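Local coordinates for ancillary protein 1 (Streptococcus pyogenes, PDB 2XI9), which serves as a pilus-presented adhesin, also named a collagen-binding protein, whose internal thioester bond is required for efficient host cell interaction, at residues A127-E132 against P168-D173; S135-Q140 against F269-D274; K203-D208 against T253-L258; K218-G223 against P293-L298. All coordinates share one frame; numbering follows the deposited sequence.

Contact 1: residues A127-E132 against P168-D173; sequences AYNDFE and PPDSED
Asn129 and Asp170 are partners in a parallel beta pairing in which strand 170-171 is added alongside strand 127-130 as an outermost strand of the seven-stranded mixed sheet of the part that includes the thioester domain. Their side chains leave the same face and run side by side. A chi1 of -178° swings Asn129 CG away from the backbone N, and ND2 reaches Asp170 OD1 at 3.1 Å. The amide and carboxylate planes are 59° apart, and the acceptor lies out of the amide plane. The N-H...O angle is only 138°. Asn129 ND2 also has a weak hydrogen bond to Ala143 O.

The backbone evidence for parallel pairing is that Asn129 bonds on both sides to the residues flanking Asp170. Its N donates to Pro169 O at 2.8 Å, and its O accepts from Ser171 N at 2.7 Å. Phe131 N to Ser171 O, at 3.0 Å, carries the pattern one step beyond the strand.

On the other face, Tyr128 CB meets Ser171 CB at 3.9 Å, while Ser171 OG bonds to Gly175 N and Tyr128 OH to Ser155. Upstream, Ala127 CB rests on Pro168 CB at 3.8 Å.

At the exposed end, Phe131 and Glu172 again lie alongside one another, pointing the same way. The carboxylate plane stands almost perpendicular to the ring, and Glu172 CG approaches Phe131 CD1 at 3.8 Å. The carbonyl O of Glu172 comes to the ring edge, in its plane. Beyond it, a water molecule donates to Glu132 OE1 and also to Asp173 O, 3.3 Å from the water oxygen.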
loop_
_atom_site.group_PDB
_atom_site.type_symbol
_atom_site.label_atom_id
_atom_site.label_comp_id
_atom_site.label_asym_id
_atom_site.label_seq_id
_atom_site.Cartn_x
_atom_site.Cartn_y
_atom_site.Cartn_z
ATOM N N ALA A 127 7.837 0.722 9.873
ATOM C CA ALA A 127 8.582 1.107 8.685
ATOM C C ALA A 127 9.479 2.276 9.104
ATOM O O ALA A 127 9.228 2.924 10.112
ATOM C CB ALA A 127 7.665 1.496 7.533
ATOM N N TYR A 128 10.542 2.505 8.354
ATOM C CA TYR A 128 11.538 3.505 8.726
ATOM C C TYR A 128 12.252 4.067 7.528
ATOM O O TYR A 128 12.238 3.464 6.440
ATOM C CB TYR A 128 12.538 2.971 9.760
ATOM C CG TYR A 128 13.353 1.768 9.273
ATOM C CD1 TYR A 128 14.618 1.946 8.714
ATOM C CD2 TYR A 128 12.867 0.458 9.399
ATOM C CE1 TYR A 128 15.363 0.861 8.252
ATOM C CE2 TYR A 128 13.610 -0.639 8.944
ATOM C CZ TYR A 128 14.861 -0.419 8.370
ATOM O OH TYR A 128 15.637 -1.474 7.924
ATOM N N ASN A 129 12.795 5.281 7.707
ATOM C CA ASN A 129 13.689 5.909 6.742
ATOM C C ASN A 129 15.079 5.854 7.331
ATOM O O ASN A 129 15.336 6.328 8.455
ATOM C CB ASN A 129 13.262 7.361 6.468
ATOM C CG ASN A 129 14.117 8.063 5.421
ATOM O OD1 ASN A 129 14.824 7.443 4.635
ATOM N ND2 ASN A 129 14.051 9.391 5.425
ATOM N N ASP A 130 15.973 5.223 6.585
ATOM C CA ASP A 130 17.269 4.888 7.103
ATOM C C ASP A 130 18.180 6.090 6.983
ATOM O O ASP A 130 18.675 6.403 5.897
ATOM C CB ASP A 130 17.814 3.690 6.345
ATOM C CG ASP A 130 19.172 3.206 6.833
ATOM O OD1 ASP A 130 19.877 3.917 7.581
ATOM O OD2 ASP A 130 19.554 2.064 6.419
ATOM N N PHE A 131 18.387 6.759 8.102
ATOM C CA PHE A 131 19.290 7.900 8.134
ATOM C C PHE A 131 20.755 7.461 8.215
ATOM O O PHE A 131 21.634 8.281 7.981
ATOM C CB PHE A 131 18.923 8.852 9.282
ATOM C CG PHE A 131 19.981 9.875 9.589
ATOM C CD1 PHE A 131 20.999 9.593 10.496
ATOM C CD2 PHE A 131 19.984 11.117 8.953
ATOM C CE1 PHE A 131 21.983 10.512 10.752
ATOM C CE2 PHE A 131 20.976 12.040 9.234
ATOM C CZ PHE A 131 21.960 11.734 10.119
ATOM N N GLU A 132 21.052 6.205 8.557
ATOM C CA GLU A 132 22.465 5.782 8.650
ATOM C C GLU A 132 23.070 5.621 7.268
ATOM O O GLU A 132 24.253 5.820 7.075
ATOM C CB GLU A 132 22.598 4.469 9.426
ATOM C CG GLU A 132 23.985 4.223 9.967
ATOM C CD GLU A 132 24.103 2.865 10.657
ATOM O OE1 GLU A 132 23.946 1.848 9.956
ATOM O OE2 GLU A 132 24.362 2.832 11.887
ATOM N N PRO A 168 8.290 7.371 6.134
ATOM C CA PRO A 168 8.298 6.601 7.375
ATOM C C PRO A 168 9.321 7.163 8.350
ATOM O O PRO A 168 10.264 7.789 7.923
ATOM C CB PRO A 168 8.602 5.147 6.919
ATOM C CG PRO A 168 8.831 5.187 5.547
ATOM C CD PRO A 168 8.445 6.513 4.959
ATOM N N PRO A 169 9.094 6.996 9.661
ATOM C CA PRO A 169 9.928 7.609 10.657
ATOM C C PRO A 169 11.413 7.456 10.419
ATOM O O PRO A 169 11.908 6.356 10.098
ATOM C CB PRO A 169 9.490 6.924 11.951
ATOM C CG PRO A 169 8.086 6.494 11.688
ATOM C CD PRO A 169 7.965 6.259 10.261
ATOM N N ASP A 170 12.134 8.572 10.596
ATOM C CA ASP A 170 13.576 8.530 10.462
ATOM C C ASP A 170 14.175 7.632 11.548
ATOM O O ASP A 170 13.783 7.693 12.726
ATOM C CB ASP A 170 14.183 9.928 10.599
ATOM C CG ASP A 170 13.850 10.846 9.430
ATOM O OD1 ASP A 170 13.469 10.379 8.353
ATOM O OD2 ASP A 170 13.973 12.067 9.608
ATOM N N SER A 171 15.151 6.827 11.142
ATOM C CA SER A 171 15.851 5.938 12.039
ATOM C C SER A 171 17.309 6.291 11.950
ATOM O O SER A 171 17.940 6.054 10.937
ATOM C CB SER A 171 15.662 4.482 11.631
ATOM O OG SER A 171 16.396 3.644 12.523
ATOM N N GLU A 172 17.840 6.848 13.016
ATOM C CA GLU A 172 19.241 7.279 13.030
ATOM C C GLU A 172 20.191 6.087 12.871
ATOM O O GLU A 172 21.212 6.190 12.185
ATOM C CB GLU A 172 19.576 8.054 14.294
ATOM C CG GLU A 172 20.969 8.654 14.191
ATOM C CD GLU A 172 21.358 9.565 15.334
ATOM O OE1 GLU A 172 20.549 9.778 16.266
ATOM O OE2 GLU A 172 22.503 10.049 15.281
ATOM N N ASP A 173 19.812 4.944 13.441
ATOM C CA ASP A 173 20.634 3.728 13.346
ATOM C C ASP A 173 20.181 2.710 12.284
ATOM O O ASP A 173 20.446 1.517 12.405
ATOM C CB ASP A 173 20.746 3.070 14.719
ATOM C CG ASP A 173 19.428 2.542 15.265
ATOM O OD1 ASP A 173 18.426 2.388 14.540
ATOM O OD2 ASP A 173 19.439 2.232 16.472
HETATM O O HOH W 1 22.124 0.168 9.936
#

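Contact 2: residues S135-Q140 against F269-D274; sequences SVLTTQ and FGDMND
Asp271 has CG turned opposite its backbone N (chi1 -167°), which thrusts the carboxylate into the turn made by Thr138, Thr139 and Gln140. Thr139 answers with OG1 set between its own N and carbonyl carbon (chi1 66°), where hydroxyl and backbone N-H can serve the same acid. Asp271 OD2 accepts from Thr138 N at 2.9 Å and from Gln140 N, likewise at 2.9 Å. The two donors come from opposite sides of the carboxylate plane. Thr139 N instead lies on the syn side and is shared by the two oxygens, with the straighter bond going to Asp271 OD1 at 3.0 Å. Thr139 OG1 adds a 2.8 Å bond to Asp271 OD1, out of the plane on the side of Gln140 N. Three donors on OD2 and two on OD1 fix the rotation of the group and would be expected to stabilise its negative charge.

Thr138 OG1 donates to the backbone O of Asp271 at 2.6 Å. A water donates to that hydroxyl at 2.8 Å and accepts from Asn273 N, bridging the Thr138 hydroxyl to the backbone of Asn273. Underneath, Leu137 CD2 packs on CB of selenomethionine Met272 at 4.0 Å, both side chains also touching Ala243 of helix 238-253.

The arrangement is an aspartate binding consecutive backbone N-H groups of a beta-hairpin loop, between strands 127-130 and 146-149, beside the N-cap that Asn273 supplies to helix 274-288.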
loop_
_atom_site.group_PDB
_atom_site.type_symbol
_atom_site.label_atom_id
_atom_site.label_comp_id
_atom_site.label_asym_id
_atom_site.label_seq_id
_atom_site.Cartn_x
_atom_site.Cartn_y
_atom_site.Cartn_z
ATOM N N SER A 135 24.204 7.762 0.606
ATOM C CA SER A 135 24.610 7.445 -0.752
ATOM C C SER A 135 23.999 8.484 -1.696
ATOM O O SER A 135 22.823 8.766 -1.612
ATOM C CB SER A 135 24.134 6.039 -1.147
ATOM O OG SER A 135 24.634 5.699 -2.424
ATOM N N VAL A 136 24.817 9.059 -2.560
ATOM C CA VAL A 136 24.352 10.147 -3.411
ATOM C C VAL A 136 23.481 9.606 -4.548
ATOM O O VAL A 136 23.615 8.442 -5.018
ATOM C CB VAL A 136 25.496 11.011 -3.974
ATOM C CG1 VAL A 136 26.396 11.598 -2.873
ATOM C CG2 VAL A 136 26.323 10.236 -5.011
ATOM N N LEU A 137 22.535 10.443 -4.956
ATOM C CA LEU A 137 21.764 10.190 -6.157
ATOM C C LEU A 137 22.684 10.622 -7.294
ATOM O O LEU A 137 23.167 9.772 -8.037
ATOM C CB LEU A 137 20.427 10.944 -6.125
ATOM C CG LEU A 137 19.596 10.882 -7.412
ATOM C CD1 LEU A 137 19.380 9.432 -7.881
ATOM C CD2 LEU A 137 18.268 11.584 -7.192
ATOM N N THR A 138 22.993 11.919 -7.405
ATOM C CA THR A 138 24.135 12.340 -8.220
ATOM C C THR A 138 25.172 13.075 -7.385
ATOM O O THR A 138 26.334 12.662 -7.325
ATOM C CB THR A 138 23.699 13.187 -9.442
ATOM O OG1 THR A 138 22.689 12.464 -10.182
ATOM C CG2 THR A 138 24.886 13.499 -10.357
ATOM N N THR A 139 24.773 14.189 -6.773
ATOM C CA THR A 139 25.686 14.960 -5.914
ATOM C C THR A 139 25.224 15.061 -4.463
ATOM O O THR A 139 26.021 15.371 -3.608
ATOM C CB THR A 139 25.850 16.405 -6.423
ATOM O OG1 THR A 139 24.588 17.066 -6.284
ATOM C CG2 THR A 139 26.279 16.422 -7.908
ATOM N N GLN A 140 23.943 14.872 -4.202
ATOM C CA GLN A 140 23.387 14.950 -2.865
ATOM C C GLN A 140 22.937 13.566 -2.356
ATOM O O GLN A 140 22.515 12.738 -3.133
ATOM C CB GLN A 140 22.215 15.919 -2.851
ATOM C CG GLN A 140 22.644 17.352 -3.234
ATOM C CD GLN A 140 21.495 18.354 -3.324
ATOM O OE1 GLN A 140 21.584 19.433 -2.755
ATOM N NE2 GLN A 140 20.421 18.001 -4.023
ATOM N N PHE A 269 14.286 15.288 -6.664
ATOM C CA PHE A 269 14.606 14.674 -7.942
ATOM C C PHE A 269 15.345 15.589 -8.894
ATOM O O PHE A 269 15.854 15.163 -9.941
ATOM C CB PHE A 269 13.341 14.028 -8.555
ATOM C CG PHE A 269 12.939 12.780 -7.834
ATOM C CD1 PHE A 269 13.662 11.620 -8.039
ATOM C CD2 PHE A 269 11.899 12.770 -6.889
ATOM C CE1 PHE A 269 13.391 10.449 -7.342
ATOM C CE2 PHE A 269 11.603 11.590 -6.192
ATOM C CZ PHE A 269 12.359 10.430 -6.417
ATOM N N GLY A 270 15.425 16.861 -8.545
ATOM C CA GLY A 270 16.360 17.758 -9.182
ATOM C C GLY A 270 17.790 17.233 -9.263
ATOM O O GLY A 270 18.506 17.568 -10.194
ATOM N N ASP A 271 18.208 16.409 -8.295
ATOM C CA ASP A 271 19.569 15.826 -8.300
ATOM C C ASP A 271 19.691 14.561 -9.185
ATOM O O ASP A 271 20.759 13.951 -9.246
ATOM C CB ASP A 271 19.962 15.428 -6.872
ATOM C CG ASP A 271 21.447 15.107 -6.731
ATOM O OD1 ASP A 271 22.279 15.800 -7.310
ATOM O OD2 ASP A 271 21.803 14.151 -6.012
HETATM N N MSE A 272 18.615 14.144 -9.847
HETATM C CA MSE A 272 18.674 12.983 -10.747
HETATM C C MSE A 272 19.336 13.365 -12.070
HETATM O O MSE A 272 18.908 14.316 -12.740
HETATM C CB MSE A 272 17.248 12.433 -10.983
HETATM C CG MSE A 272 17.173 11.201 -11.813
HETATM SE SE MSE A 272 15.441 10.398 -11.909
HETATM C CE MSE A 272 15.461 9.308 -10.295
ATOM N N ASN A 273 20.376 12.630 -12.462
ATOM C CA ASN A 273 21.072 12.908 -13.723
ATOM C C ASN A 273 20.300 12.361 -14.966
ATOM O O ASN A 273 19.305 11.636 -14.826
ATOM C CB ASN A 273 22.546 12.463 -13.666
ATOM C CG ASN A 273 22.733 10.941 -13.701
ATOM O OD1 ASN A 273 21.799 10.208 -14.026
ATOM N ND2 ASN A 273 23.957 10.469 -13.378
ATOM N N ASP A 274 20.744 12.732 -16.160
ATOM C CA ASP A 274 20.038 12.328 -17.407
ATOM C C ASP A 274 19.923 10.803 -17.580
ATOM O O ASP A 274 18.838 10.300 -17.875
ATOM C CB ASP A 274 20.741 12.900 -18.637
ATOM C CG ASP A 274 20.589 14.419 -18.776
ATOM O OD1 ASP A 274 19.727 15.021 -18.104
ATOM O OD2 ASP A 274 21.340 15.013 -19.579
HETATM O O HOH W 2 21.030 10.284 -10.870
#

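Contact 3: residues K203-D208 against T253-L258; sequences KPRDTD and TDSAEL
Arg205, Lys203 and Ser255 contribute the greatest buried areas, and each meets the other segment differently. Arg205 is extended as far as CD and then bends, which brings the guanidinium alongside the backbone of Ser255 and Ala256. Its NH2 makes two bonds, both in the guanidinium plane: to Ala256 O at 2.8 Å and, as a salt bridge, to Glu257 OE2 at 3.0 Å. The latter is nearly straight at the hydrogen, but it reaches the oxygen from above the carboxylate, whose plane is turned 85° from the guanidinium. One guanidinium face carries Ser255 CB, displaced toward the rim. Outside the two segments, Arg205 NE donates to Tyr251 O and the cation makes a cation-pi contact with the Tyr251 ring.

Both segments belong to the thioester domain, and the contact joins the loop leading into helix 209-222 to the C-terminal end of helix 238-253, where Asp254 is the first residue to leave helical geometry. Ser255 follows in the left-handed helical region (phi 54°, psi 42°), turning the chain out toward 256-258. One of the helix's last carbonyls, Thr253 O, accepts from Lys203 N at 3.1 Å, in the carbonyl plane. Arg205 has a further backbone bond to Phe252, so the incoming 203-205 backbone is hydrogen-bonded to the helix end at two points.

Ser255 returns a bond across the contact: OG donates to Lys203 O at 2.7 Å, from above the carbonyl plane. The Lys203 side chain makes its contact through aliphatic carbons, with CD 4.0 Å from Ser255 CB and 3.7 Å from Asp254 O, while its ammonium end leads away from the 253-258 segment.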
loop_
_atom_site.group_PDB
_atom_site.type_symbol
_atom_site.label_atom_id
_atom_site.label_comp_id
_atom_site.label_asym_id
_atom_site.label_seq_id
_atom_site.Cartn_x
_atom_site.Cartn_y
_atom_site.Cartn_z
ATOM N N LYS A 203 -3.114 11.438 -6.792
ATOM C CA LYS A 203 -3.329 11.949 -8.165
ATOM C C LYS A 203 -2.928 10.869 -9.165
ATOM O O LYS A 203 -1.914 10.999 -9.830
ATOM C CB LYS A 203 -2.534 13.242 -8.390
ATOM C CG LYS A 203 -2.949 14.059 -9.621
ATOM C CD LYS A 203 -1.933 15.195 -9.874
ATOM C CE LYS A 203 -2.311 16.049 -11.119
ATOM N NZ LYS A 203 -3.590 16.763 -10.886
ATOM N N PRO A 204 -3.739 9.802 -9.265
ATOM C CA PRO A 204 -3.416 8.693 -10.153
ATOM C C PRO A 204 -3.465 9.098 -11.599
ATOM O O PRO A 204 -4.316 9.883 -12.028
ATOM C CB PRO A 204 -4.499 7.645 -9.834
ATOM C CG PRO A 204 -5.609 8.407 -9.315
ATOM C CD PRO A 204 -5.052 9.609 -8.622
ATOM N N ARG A 205 -2.524 8.575 -12.356
ATOM C CA ARG A 205 -2.500 8.829 -13.770
ATOM C C ARG A 205 -3.570 7.976 -14.466
ATOM O O ARG A 205 -4.220 8.404 -15.441
ATOM C CB ARG A 205 -1.092 8.523 -14.259
ATOM C CG ARG A 205 -0.780 8.942 -15.609
ATOM C CD ARG A 205 0.689 8.764 -15.934
ATOM N NE ARG A 205 1.617 9.804 -15.450
ATOM C CZ ARG A 205 1.766 11.029 -15.963
ATOM N NH1 ARG A 205 1.034 11.479 -16.982
ATOM N NH2 ARG A 205 2.643 11.841 -15.419
ATOM N N ASP A 206 -3.763 6.789 -13.931
ATOM C CA ASP A 206 -4.655 5.766 -14.452
ATOM C C ASP A 206 -6.088 6.054 -14.038
ATOM O O ASP A 206 -6.319 6.706 -13.042
ATOM C CB ASP A 206 -4.244 4.396 -13.915
ATOM C CG ASP A 206 -3.009 3.848 -14.596
ATOM O OD1 ASP A 206 -3.036 3.766 -15.836
ATOM O OD2 ASP A 206 -2.040 3.461 -13.912
ATOM N N THR A 207 -7.028 5.498 -14.776
ATOM C CA THR A 207 -8.438 5.566 -14.442
ATOM C C THR A 207 -9.018 4.209 -14.034
ATOM O O THR A 207 -10.137 4.154 -13.497
ATOM C CB THR A 207 -9.247 6.077 -15.626
ATOM O OG1 THR A 207 -9.130 5.174 -16.747
ATOM C CG2 THR A 207 -8.755 7.447 -16.021
ATOM N N ASP A 208 -8.266 3.126 -14.300
ATOM C CA ASP A 208 -8.754 1.794 -14.049
ATOM C C ASP A 208 -7.913 1.134 -12.966
ATOM O O ASP A 208 -6.674 1.066 -13.093
ATOM C CB ASP A 208 -8.717 0.954 -15.316
ATOM C CG ASP A 208 -9.285 -0.430 -15.072
ATOM O OD1 ASP A 208 -10.504 -0.587 -15.059
ATOM O OD2 ASP A 208 -8.514 -1.340 -14.828
ATOM N N THR A 253 1.293 7.002 -9.247
ATOM C CA THR A 253 0.472 7.359 -8.055
ATOM C C THR A 253 0.066 8.850 -7.945
ATOM O O THR A 253 -0.984 9.194 -7.371
ATOM C CB THR A 253 1.173 6.961 -6.741
ATOM O OG1 THR A 253 2.412 7.672 -6.608
ATOM C CG2 THR A 253 1.451 5.476 -6.691
ATOM N N ASP A 254 0.955 9.708 -8.420
ATOM C CA ASP A 254 0.886 11.138 -8.220
ATOM C C ASP A 254 1.039 11.935 -9.521
ATOM O O ASP A 254 1.121 13.149 -9.503
ATOM C CB ASP A 254 1.954 11.530 -7.219
ATOM C CG ASP A 254 1.634 11.035 -5.791
ATOM O OD1 ASP A 254 0.730 11.593 -5.114
ATOM O OD2 ASP A 254 2.314 10.114 -5.341
ATOM N N SER A 255 1.054 11.242 -10.654
ATOM C CA SER A 255 1.187 11.884 -11.950
ATOM C C SER A 255 2.429 12.801 -12.031
ATOM O O SER A 255 2.353 13.879 -12.564
ATOM C CB SER A 255 -0.086 12.645 -12.288
ATOM O OG SER A 255 -1.194 11.748 -12.373
ATOM N N ALA A 256 3.559 12.346 -11.495
ATOM C CA ALA A 256 4.844 13.022 -11.674
ATOM C C ALA A 256 5.231 12.959 -13.139
ATOM O O ALA A 256 4.961 11.942 -13.845
ATOM C CB ALA A 256 5.981 12.338 -10.838
ATOM N N GLU A 257 5.896 14.019 -13.586
ATOM C CA GLU A 257 6.349 14.097 -14.963
ATOM C C GLU A 257 7.830 13.803 -15.026
ATOM O O GLU A 257 8.594 14.308 -14.226
ATOM C CB GLU A 257 6.026 15.459 -15.558
ATOM C CG GLU A 257 4.527 15.753 -15.622
ATOM C CD GLU A 257 3.752 14.866 -16.616
ATOM O OE1 GLU A 257 4.335 14.359 -17.607
ATOM O OE2 GLU A 257 2.524 14.675 -16.413
ATOM N N LEU A 258 8.229 13.021 -16.020
ATOM C CA LEU A 258 9.611 12.620 -16.201
ATOM C C LEU A 258 10.293 13.626 -17.101
ATOM O O LEU A 258 10.733 13.312 -18.216
ATOM C CB LEU A 258 9.669 11.201 -16.787
ATOM C CG LEU A 258 8.857 10.179 -16.013
ATOM C CD1 LEU A 258 9.036 8.788 -16.623
ATOM C CD2 LEU A 258 9.238 10.182 -14.563
#

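Contact 4: residues K218-G223 against P293-L298; sequences KVIEKG and PQLTDL
Glu221 and Gln294 form the polar centre of this contact. The trans chi1 of Glu221 (169°) and the extended chain beyond it carry the carboxylate out from the helix to the loop. Its OE1 accepts from Gln294 N at 2.9 Å. The N-H points almost straight at the oxygen but arrives 51° out of the carboxylate plane. A water also donates to Glu221 OE1 at 2.6 Å. The first torsion of Gln294, with CG beside the backbone N, places CG 3.3 Å from Glu221 OE2, and a bend at the second turns the amide away.

A chi1 of 53° tucks Leu295 CG back over its own backbone, and CD2 meets Glu221 CB at 4.0 Å. Ile220 and Leu298 run antiparallel alongside each other, with Ile220 CG2 touching Leu298 CD1 at 3.8 Å. Lys218 lies roughly perpendicular to Pro293, its CG 3.7 Å from Pro293 CA. A bend farther along carries NZ to Asp289 in a salt bridge and to the carbonyls of Tyr286 and Ala287.

The last turn of helix 209-222 thus packs against helix 274-288, reached by Lys218, helix 238-253, touched by Val219, and the loop entering strand 299-303.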
loop_
_atom_site.group_PDB
_atom_site.type_symbol
_atom_site.label_atom_id
_atom_site.label_comp_id
_atom_site.label_asym_id
_atom_site.label_seq_id
_atom_site.Cartn_x
_atom_site.Cartn_y
_atom_site.Cartn_z
ATOM N N LYS A 218 4.688 -3.834 -12.262
ATOM C CA LYS A 218 5.733 -3.897 -13.292
ATOM C C LYS A 218 6.930 -2.971 -13.037
ATOM O O LYS A 218 8.062 -3.318 -13.388
ATOM C CB LYS A 218 5.148 -3.685 -14.689
ATOM C CG LYS A 218 4.311 -4.934 -15.153
ATOM C CD LYS A 218 3.425 -4.673 -16.334
ATOM C CE LYS A 218 4.210 -4.717 -17.620
ATOM N NZ LYS A 218 3.434 -4.257 -18.852
ATOM N N VAL A 219 6.680 -1.805 -12.460
ATOM C CA VAL A 219 7.733 -0.925 -11.987
ATOM C C VAL A 219 8.584 -1.661 -10.940
ATOM O O VAL A 219 9.816 -1.709 -11.061
ATOM C CB VAL A 219 7.167 0.403 -11.401
ATOM C CG1 VAL A 219 8.247 1.242 -10.690
ATOM C CG2 VAL A 219 6.509 1.281 -12.509
ATOM N N ILE A 220 7.923 -2.237 -9.941
ATOM C CA ILE A 220 8.647 -2.978 -8.894
ATOM C C ILE A 220 9.503 -4.123 -9.481
ATOM O O ILE A 220 10.661 -4.264 -9.134
ATOM C CB ILE A 220 7.727 -3.515 -7.827
ATOM C CG1 ILE A 220 7.013 -2.397 -7.087
ATOM C CG2 ILE A 220 8.546 -4.413 -6.827
ATOM C CD1 ILE A 220 7.904 -1.430 -6.340
ATOM N N GLU A 221 8.925 -4.888 -10.405
ATOM C CA GLU A 221 9.546 -6.020 -11.053
ATOM C C GLU A 221 10.848 -5.674 -11.743
ATOM O O GLU A 221 11.807 -6.467 -11.710
ATOM C CB GLU A 221 8.551 -6.611 -12.111
ATOM C CG GLU A 221 9.111 -7.593 -13.026
ATOM C CD GLU A 221 8.321 -7.805 -14.313
ATOM O OE1 GLU A 221 7.067 -7.709 -14.308
ATOM O OE2 GLU A 221 9.015 -8.128 -15.325
ATOM N N LYS A 222 10.876 -4.554 -12.449
ATOM C CA LYS A 222 12.083 -4.213 -13.242
ATOM C C LYS A 222 12.959 -3.260 -12.477
ATOM O O LYS A 222 14.078 -3.011 -12.875
ATOM C CB LYS A 222 11.752 -3.608 -14.627
ATOM C CG LYS A 222 11.509 -4.579 -15.717
ATOM C CD LYS A 222 12.706 -5.419 -16.052
ATOM C CE LYS A 222 12.668 -5.929 -17.491
ATOM N NZ LYS A 222 14.059 -6.408 -17.853
ATOM N N GLY A 223 12.460 -2.754 -11.365
ATOM C CA GLY A 223 13.177 -1.834 -10.535
ATOM C C GLY A 223 14.057 -2.395 -9.439
ATOM O O GLY A 223 14.446 -3.579 -9.442
ATOM N N PRO A 293 2.205 -8.492 -15.623
ATOM C CA PRO A 293 3.260 -8.460 -14.650
ATOM C C PRO A 293 3.865 -9.850 -14.523
ATOM O O PRO A 293 3.145 -10.845 -14.620
ATOM C CB PRO A 293 2.538 -8.042 -13.358
ATOM C CG PRO A 293 1.341 -7.325 -13.835
ATOM C CD PRO A 293 0.928 -8.016 -15.059
ATOM N N GLN A 294 5.165 -9.912 -14.315
ATOM C CA GLN A 294 5.825 -11.197 -14.106
ATOM C C GLN A 294 5.738 -11.673 -12.641
ATOM O O GLN A 294 5.825 -12.855 -12.357
ATOM C CB GLN A 294 7.270 -11.128 -14.570
ATOM C CG GLN A 294 7.430 -10.969 -16.065
ATOM C CD GLN A 294 6.761 -12.082 -16.823
ATOM O OE1 GLN A 294 5.860 -11.853 -17.641
ATOM N NE2 GLN A 294 7.156 -13.298 -16.537
ATOM N N LEU A 295 5.462 -10.799 -11.724
ATOM C CA LEU A 295 5.364 -11.249 -10.346
ATOM C C LEU A 295 3.893 -11.374 -9.981
ATOM O O LEU A 295 3.024 -11.052 -10.773
ATOM C CB LEU A 295 6.169 -10.381 -9.421
ATOM C CG LEU A 295 5.940 -8.908 -9.467
ATOM C CD1 LEU A 295 4.559 -8.645 -8.876
ATOM C CD2 LEU A 295 7.100 -8.097 -8.722
ATOM N N THR A 296 3.618 -11.892 -8.812
ATOM C CA THR A 296 2.273 -12.287 -8.482
ATOM C C THR A 296 1.666 -11.305 -7.503
ATOM O O THR A 296 0.778 -10.551 -7.859
ATOM C CB THR A 296 2.294 -13.768 -7.964
ATOM O OG1 THR A 296 2.856 -14.599 -8.984
ATOM C CG2 THR A 296 0.879 -14.291 -7.632
ATOM N N ASP A 297 2.159 -11.279 -6.269
ATOM C CA ASP A 297 1.620 -10.406 -5.236
ATOM C C ASP A 297 2.805 -9.748 -4.508
ATOM O O ASP A 297 3.900 -10.334 -4.490
ATOM C CB ASP A 297 0.743 -11.213 -4.254
ATOM C CG ASP A 297 -0.685 -11.413 -4.745
ATOM O OD1 ASP A 297 -1.414 -10.398 -4.911
ATOM O OD2 ASP A 297 -1.074 -12.576 -4.942
ATOM N N LEU A 298 2.583 -8.549 -3.967
ATOM C CA LEU A 298 3.566 -7.824 -3.169
ATOM C C LEU A 298 2.960 -7.351 -1.868
ATOM O O LEU A 298 1.743 -7.117 -1.783
ATOM C CB LEU A 298 4.040 -6.594 -3.933
ATOM C CG LEU A 298 4.878 -6.833 -5.179
ATOM C CD1 LEU A 298 4.995 -5.580 -6.027
ATOM C CD2 LEU A 298 6.224 -7.322 -4.792
HETATM O O HOH W 3 5.395 -7.458 -12.350
#

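Overall arrangement
From the N terminus, 127-132 opens contact 1 and 135-140 opens contact 2 soon after. Contact 1 closes first, at 168-173, and so crosses contact 2; their centres lie about 20 Å apart. Contact 3 opens at 203-208 and closes at 253-258, within the span of contact 2, which closes at 269-274. Contact 4 starts at 218-223, inside both of those spans, and ends at 293-298, crossing contacts 2 and 3. Contact 1 completes a sheet edge, contact 2 joins that sheet's hairpin loop to the loop before helix 274-288, contact 3 the end of helix 238-253 to the loop before helix 209-222, and contact 4 the end of that helix to the loop before strand 299-303.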